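Local coordinates for 4-hydroxy-tetrahydrodipicolinate synthase (Methylacidiphilum fumariolicum SolV, PDB 6T3T) that condenses pyruvate with aspartate beta-semialdehyde through a Schiff base to give 4-hydroxy-tetrahydrodipicolinate on the route to lysine, working as a homotetramer built as a dimer of dimers, at the interface of chains A and B and the interface of chains A and C. Coordinates in Å, arbitrary orientation; residue numbers count along the deposited sequence, not the author numbering. Chains: chain A/B/C, 4-hydroxy-tetrahydrodipicolinate synthase.

Contact 1: the interface of chains A and B. Residues chain A 80-81, 105, 108, 118; chain B 49-50, 270.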
# COMPACT_ATOMS: atom_id res chain seq x y z
N ASN A 80 -23.49 -7.04 1.40
CA ASN A 80 -23.27 -5.60 1.33
C ASN A 80 -24.59 -4.84 1.23
O ASN A 80 -24.58 -3.62 1.05
CB ASN A 80 -22.34 -5.22 0.18
CG ASN A 80 -22.90 -5.60 -1.17
OD1 ASN A 80 -23.98 -6.20 -1.27
ND2 ASN A 80 -22.18 -5.25 -2.22
N SER A 81 -25.72 -5.55 1.29
CA SER A 81 -27.04 -4.98 1.49
C SER A 81 -27.50 -5.30 2.90
O SER A 81 -27.63 -6.48 3.27
CB SER A 81 -28.04 -5.53 0.48
OG SER A 81 -29.36 -5.25 0.92
N PRO A 105 -19.69 -5.13 4.81
CA PRO A 105 -20.04 -4.87 3.41
C PRO A 105 -18.82 -4.76 2.52
O PRO A 105 -17.82 -4.13 2.87
CB PRO A 105 -20.80 -3.55 3.48
CG PRO A 105 -21.50 -3.61 4.80
CD PRO A 105 -20.52 -4.36 5.73
N ASN A 108 -19.16 -1.67 -1.84
CA ASN A 108 -19.73 -0.32 -1.77
C ASN A 108 -19.02 0.57 -0.76
O ASN A 108 -19.31 1.77 -0.72
CB ASN A 108 -21.25 -0.35 -1.49
CG ASN A 108 -21.65 -1.31 -0.38
OD1 ASN A 108 -20.80 -1.75 0.40
ND2 ASN A 108 -22.95 -1.65 -0.33
N HIS A 118 -25.09 -0.39 9.78
CA HIS A 118 -25.33 -1.68 9.14
C HIS A 118 -25.36 -2.79 10.19
O HIS A 118 -26.33 -3.56 10.28
CB HIS A 118 -24.23 -1.95 8.11
CG HIS A 118 -24.24 -3.33 7.53
ND1 HIS A 118 -25.02 -3.68 6.46
CD2 HIS A 118 -23.50 -4.43 7.85
CE1 HIS A 118 -24.78 -4.94 6.14
NE2 HIS A 118 -23.86 -5.41 6.96
N PRO B 49 -25.79 -2.38 -5.41
CA PRO B 49 -25.79 -3.41 -4.35
C PRO B 49 -27.06 -3.44 -3.52
O PRO B 49 -27.43 -4.50 -3.00
CB PRO B 49 -24.58 -3.03 -3.48
CG PRO B 49 -23.69 -2.28 -4.39
CD PRO B 49 -24.60 -1.50 -5.29
N THR B 50 -27.73 -2.30 -3.37
CA THR B 50 -28.91 -2.23 -2.52
C THR B 50 -30.21 -2.18 -3.31
O THR B 50 -31.28 -2.06 -2.71
CB THR B 50 -28.78 -1.05 -1.55
OG1 THR B 50 -28.43 0.13 -2.27
CG2 THR B 50 -27.65 -1.34 -0.53
N PRO B 270 -25.93 -0.29 3.65
CA PRO B 270 -24.97 0.30 4.59
C PRO B 270 -24.42 1.70 4.27
O PRO B 270 -23.56 2.19 5.02
CB PRO B 270 -23.83 -0.73 4.56
CG PRO B 270 -23.83 -1.18 3.09
CD PRO B 270 -25.28 -1.18 2.67
O HOH W 1 -25.81 -6.77 -3.32

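Contact 2: the interface of chains A and B. Residues chain A 107-110; chain B 138, 248, 271.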
# COMPACT_ATOMS: atom_id res chain seq x y z
N TYR A 107 -17.34 -3.97 -1.50
CA TYR A 107 -17.52 -3.27 -2.78
C TYR A 107 -18.11 -1.86 -2.64
O TYR A 107 -17.61 -0.93 -3.29
CB TYR A 107 -18.38 -4.09 -3.74
CG TYR A 107 -18.53 -3.45 -5.12
CD1 TYR A 107 -17.43 -3.28 -5.94
CD2 TYR A 107 -19.76 -3.04 -5.60
CE1 TYR A 107 -17.55 -2.70 -7.21
CE2 TYR A 107 -19.90 -2.47 -6.86
CZ TYR A 107 -18.79 -2.29 -7.65
OH TYR A 107 -18.92 -1.74 -8.90
N ASN A 108 -19.16 -1.67 -1.84
CA ASN A 108 -19.73 -0.32 -1.77
C ASN A 108 -19.02 0.57 -0.76
O ASN A 108 -19.31 1.77 -0.72
CB ASN A 108 -21.25 -0.35 -1.49
CG ASN A 108 -21.65 -1.31 -0.38
OD1 ASN A 108 -20.80 -1.75 0.40
ND2 ASN A 108 -22.95 -1.65 -0.33
N ARG A 109 -18.05 0.03 -0.03
CA ARG A 109 -17.13 0.81 0.80
C ARG A 109 -17.79 1.83 1.72
O ARG A 109 -17.44 3.01 1.69
CB ARG A 109 -16.09 1.50 -0.07
CG ARG A 109 -15.38 0.59 -1.06
CD ARG A 109 -14.03 1.18 -1.49
NE ARG A 109 -13.33 1.76 -0.34
CZ ARG A 109 -12.09 2.23 -0.38
NH1 ARG A 109 -11.39 2.17 -1.50
NH2 ARG A 109 -11.55 2.76 0.72
N PRO A 110 -18.70 1.40 2.60
CA PRO A 110 -19.35 2.36 3.50
C PRO A 110 -18.37 2.98 4.48
O PRO A 110 -17.34 2.41 4.82
CB PRO A 110 -20.39 1.51 4.24
CG PRO A 110 -19.85 0.14 4.19
CD PRO A 110 -19.18 0.03 2.84
N ARG B 138 -12.29 -1.13 -4.92
CA ARG B 138 -13.56 -1.66 -4.45
C ARG B 138 -13.67 -3.18 -4.54
O ARG B 138 -14.41 -3.78 -3.76
CB ARG B 138 -14.74 -1.05 -5.23
CG ARG B 138 -14.93 0.45 -5.11
CD ARG B 138 -16.21 0.87 -5.88
NE ARG B 138 -16.55 2.29 -5.74
CZ ARG B 138 -17.33 2.79 -4.78
NH1 ARG B 138 -17.84 1.99 -3.84
NH2 ARG B 138 -17.60 4.08 -4.74
N THR B 248 -17.37 7.70 0.35
CA THR B 248 -17.56 6.78 -0.77
C THR B 248 -18.68 7.23 -1.71
O THR B 248 -19.81 7.50 -1.26
CB THR B 248 -17.84 5.37 -0.24
OG1 THR B 248 -17.87 4.45 -1.34
CG2 THR B 248 -19.17 5.30 0.52
N LEU B 271 -24.89 2.36 3.21
CA LEU B 271 -24.40 3.71 2.96
C LEU B 271 -24.95 4.67 4.00
O LEU B 271 -26.10 4.57 4.42
CB LEU B 271 -24.78 4.17 1.55
CG LEU B 271 -23.98 3.56 0.41
CD1 LEU B 271 -24.34 4.15 -0.91
CD2 LEU B 271 -22.47 3.72 0.67

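Contact 3: the interface of chains A and C. Residues chain A 169, 172-173; chain C 190-191, 238, 242.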
# COMPACT_ATOMS: atom_id res chain seq x y z
N ASP A 169 -1.29 -6.26 15.30
CA ASP A 169 -1.47 -5.03 16.07
C ASP A 169 -2.95 -4.69 16.25
O ASP A 169 -3.34 -4.10 17.26
CB ASP A 169 -0.71 -3.92 15.36
CG ASP A 169 -0.13 -2.95 16.32
OD1 ASP A 169 0.78 -3.35 17.06
OD2 ASP A 169 -0.60 -1.79 16.34
N SER A 172 -4.09 -6.34 19.44
CA SER A 172 -3.73 -5.58 20.63
C SER A 172 -4.64 -4.38 20.84
O SER A 172 -5.01 -4.06 21.98
CB SER A 172 -2.27 -5.11 20.57
OG SER A 172 -1.38 -6.20 20.66
N GLN A 173 -5.00 -3.68 19.75
CA GLN A 173 -5.92 -2.54 19.88
C GLN A 173 -7.31 -3.01 20.30
O GLN A 173 -7.97 -2.37 21.14
CB GLN A 173 -5.99 -1.76 18.56
CG GLN A 173 -4.77 -0.83 18.32
CD GLN A 173 -4.53 -0.46 16.84
OE1 GLN A 173 -5.02 -1.13 15.94
NE2 GLN A 173 -3.73 0.58 16.61
N ALA C 190 5.83 -3.08 19.79
CA ALA C 190 4.45 -3.56 19.79
C ALA C 190 4.30 -4.94 19.18
O ALA C 190 3.27 -5.59 19.41
CB ALA C 190 3.54 -2.58 19.05
N LEU C 191 5.27 -5.40 18.38
CA LEU C 191 5.22 -6.72 17.75
C LEU C 191 6.12 -7.73 18.45
O LEU C 191 6.13 -8.90 18.05
CB LEU C 191 5.60 -6.63 16.26
CG LEU C 191 4.57 -5.84 15.43
CD1 LEU C 191 5.07 -5.63 14.01
CD2 LEU C 191 3.19 -6.54 15.44
N TYR C 238 1.34 -1.67 26.00
CA TYR C 238 0.97 -1.48 24.60
C TYR C 238 0.64 -0.04 24.25
O TYR C 238 1.10 0.43 23.20
CB TYR C 238 -0.18 -2.42 24.23
CG TYR C 238 -0.60 -2.14 22.82
CD1 TYR C 238 0.20 -2.55 21.78
CD2 TYR C 238 -1.73 -1.39 22.55
CE1 TYR C 238 -0.12 -2.28 20.51
CE2 TYR C 238 -2.08 -1.11 21.25
CZ TYR C 238 -1.26 -1.56 20.23
OH TYR C 238 -1.55 -1.29 18.92
N ARG C 242 2.57 2.22 21.34
CA ARG C 242 1.86 2.95 20.30
C ARG C 242 2.30 4.41 20.27
O ARG C 242 2.68 4.93 19.21
CB ARG C 242 0.37 2.84 20.57
CG ARG C 242 -0.56 2.80 19.40
CD ARG C 242 -1.95 2.86 20.02
NE ARG C 242 -1.94 3.87 21.10
CZ ARG C 242 -2.73 3.87 22.18
NH1 ARG C 242 -2.60 4.83 23.09
NH2 ARG C 242 -3.65 2.91 22.34
O HOH W 2 0.76 -5.72 18.63

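Contact 1: the interface of chains A and B
B:Pro270 pushes its ring between A:Pro105, A:His118 and A:Asn108 at the tight-dimer interface of this DapA-family TIM barrel, in the densely filled part of the contact. Its CB lies 3.7 Å from CG of A:Pro105, the two pyrrolidine rings lying antiparallel. A:His118, on helix 112-125, runs alongside B:Pro270, bringing imidazole ND1 to 3.7 Å from the same CB of B:Pro270. CG of A:Pro105 also sits over the centre of the imidazole face of A:His118, 3.6 Å above its plane, so the histidine is steadied from within its own chain. B:Pro270 follows a cis peptide bond, and its CG meets the side of A:Asn108, with ND2 3.6 Å away. A chi1 of 46° turns that amide back toward its own subunit, where ND2 of A:Asn108 donates to the backbone O of A:Asn80 at 2.9 Å while staying against B:Pro270. The B:Pro49 ring is packed as well, against the amides of both asparagines: the A:Asn80 side chain crosses it at about a right angle, with ND2 3.5 Å from CB of B:Pro49. The looser side is partly mediated by water. Water 1 bridges the chains, 2.8 Å from OD1 of A:Asn80 and also bound to the backbone O of B:Pro49. B:Thr50 brings CG2 no nearer than 4.1 Å to the backbone O of A:Asn80, and A:Ser81 turns CB toward the B:Pro49 carbonyl.

Contact 2: the interface of chains A and B
The loop carrying A:Tyr107, the tyrosine that in DapA enzymes enters the active site of the neighbouring subunit across the tight dimer, meets B:Arg138 and B:Thr248; here it is predicted to serve the catalytic proton relay. The arginine reaches along the loop with its chain extended from CG to NE, which carries the guanidinium to the backbone of A:Tyr107. There NH1 of B:Arg138 donates to the carbonyl O of A:Tyr107 at 3.0 Å, nearly straight at 160°. The donor lies in the carbonyl plane on a lone pair, and the acceptor lies in the guanidinium plane, so both flat groups are aligned for the bond. B:Arg138 is probably the arginine that receives the substrate carboxylate, and the A:Tyr107 carbonyl would help to position it. The aliphatic part of the arginine is used as well: CB of B:Arg138 packs 3.6 Å from CD1 of the A:Tyr107 ring, whose plane is turned 61° from the guanidinium. From another side, CD of A:Arg109 lies 3.8 Å from CG of B:Arg138. One residue past the tyrosine, the B:Thr248 hydroxyl OG1 donates to the backbone O of A:Asn108 at 3.1 Å, approaching from above the carbonyl plane. B:Leu271 adds CD2 beside that same oxygen of A:Asn108, 4.0 Å away. In the fold, residues 107-110 lie in the loop between strand 99-103 and helix 112-125, whereas B:Arg138 belongs to the short helix 136-139 after strand 130-134.

Contact 3: the interface of chains A and C
A chi1 of 176° on C:Tyr238, with CG anti to the backbone N, and a chi1 of -145° on A:Asp169 bring phenol and carboxylate together at this helix-to-helix contact between DapA-family subunits, probably the one that joins the two tight dimers. The phenol OH of C:Tyr238 donates to OD2 of A:Asp169 at 2.8 Å, meeting that oxygen from above the carboxylate plane. Carboxylate and ring planes are turned 56° apart, and the other oxygen, OD1, lies at the edge of the tyrosine ring, in its plane. A:Asp169, A:Ser172 and A:Gln173 all come from helix 168-177 and surround the outer end of the phenol, which rises from helix 227-243 of chain C. A:Ser172 covers one face: its CB sits 3.7 Å from the C:Tyr238 ring centroid, displaced toward the rim, in a CH-pi contact. A:Gln173 crosses the tyrosine with its amide plane nearly perpendicular to the ring, and its CG lies 3.3 Å from the C:Tyr238 OH. The hydroxyl is thus bonded to the carboxylate and flanked by the glutamine chain. Water 2 extends the polar link beyond the ring, lying 2.8 Å from OD1 of A:Asp169 and 2.6 Å from the backbone O of C:Ala190. It also meets the hydroxyl OG of A:Ser172, at 3.0 Å, and so joins two residues one turn apart on helix 168-177 to the 3-10 helix 189-191 of the partner. CB of C:Ala190 packs 3.5 Å from OD1 of A:Asp169, while C:Leu191 and C:Arg242 stand at the margins.

Contacts 1 and 2 belong to one interface between chains A and B, their C-alpha centres about 7 Å apart. They share A:Asn108, whose side chain serves contact 1 and whose backbone oxygen serves contact 2; the consecutive B:Pro270 and B:Leu271 are likewise divided between them. Contact 3 joins chain A to chain C, its C-alpha centre about 31 Å and 28 Å from those of contacts 1 and 2. Chain A therefore uses separate surfaces for two neighbours, consistent with a dimer of dimers. Because the tyrosine of contact 2 enters the neighbouring active site in this family, the A-B pairing completes the catalytic centres.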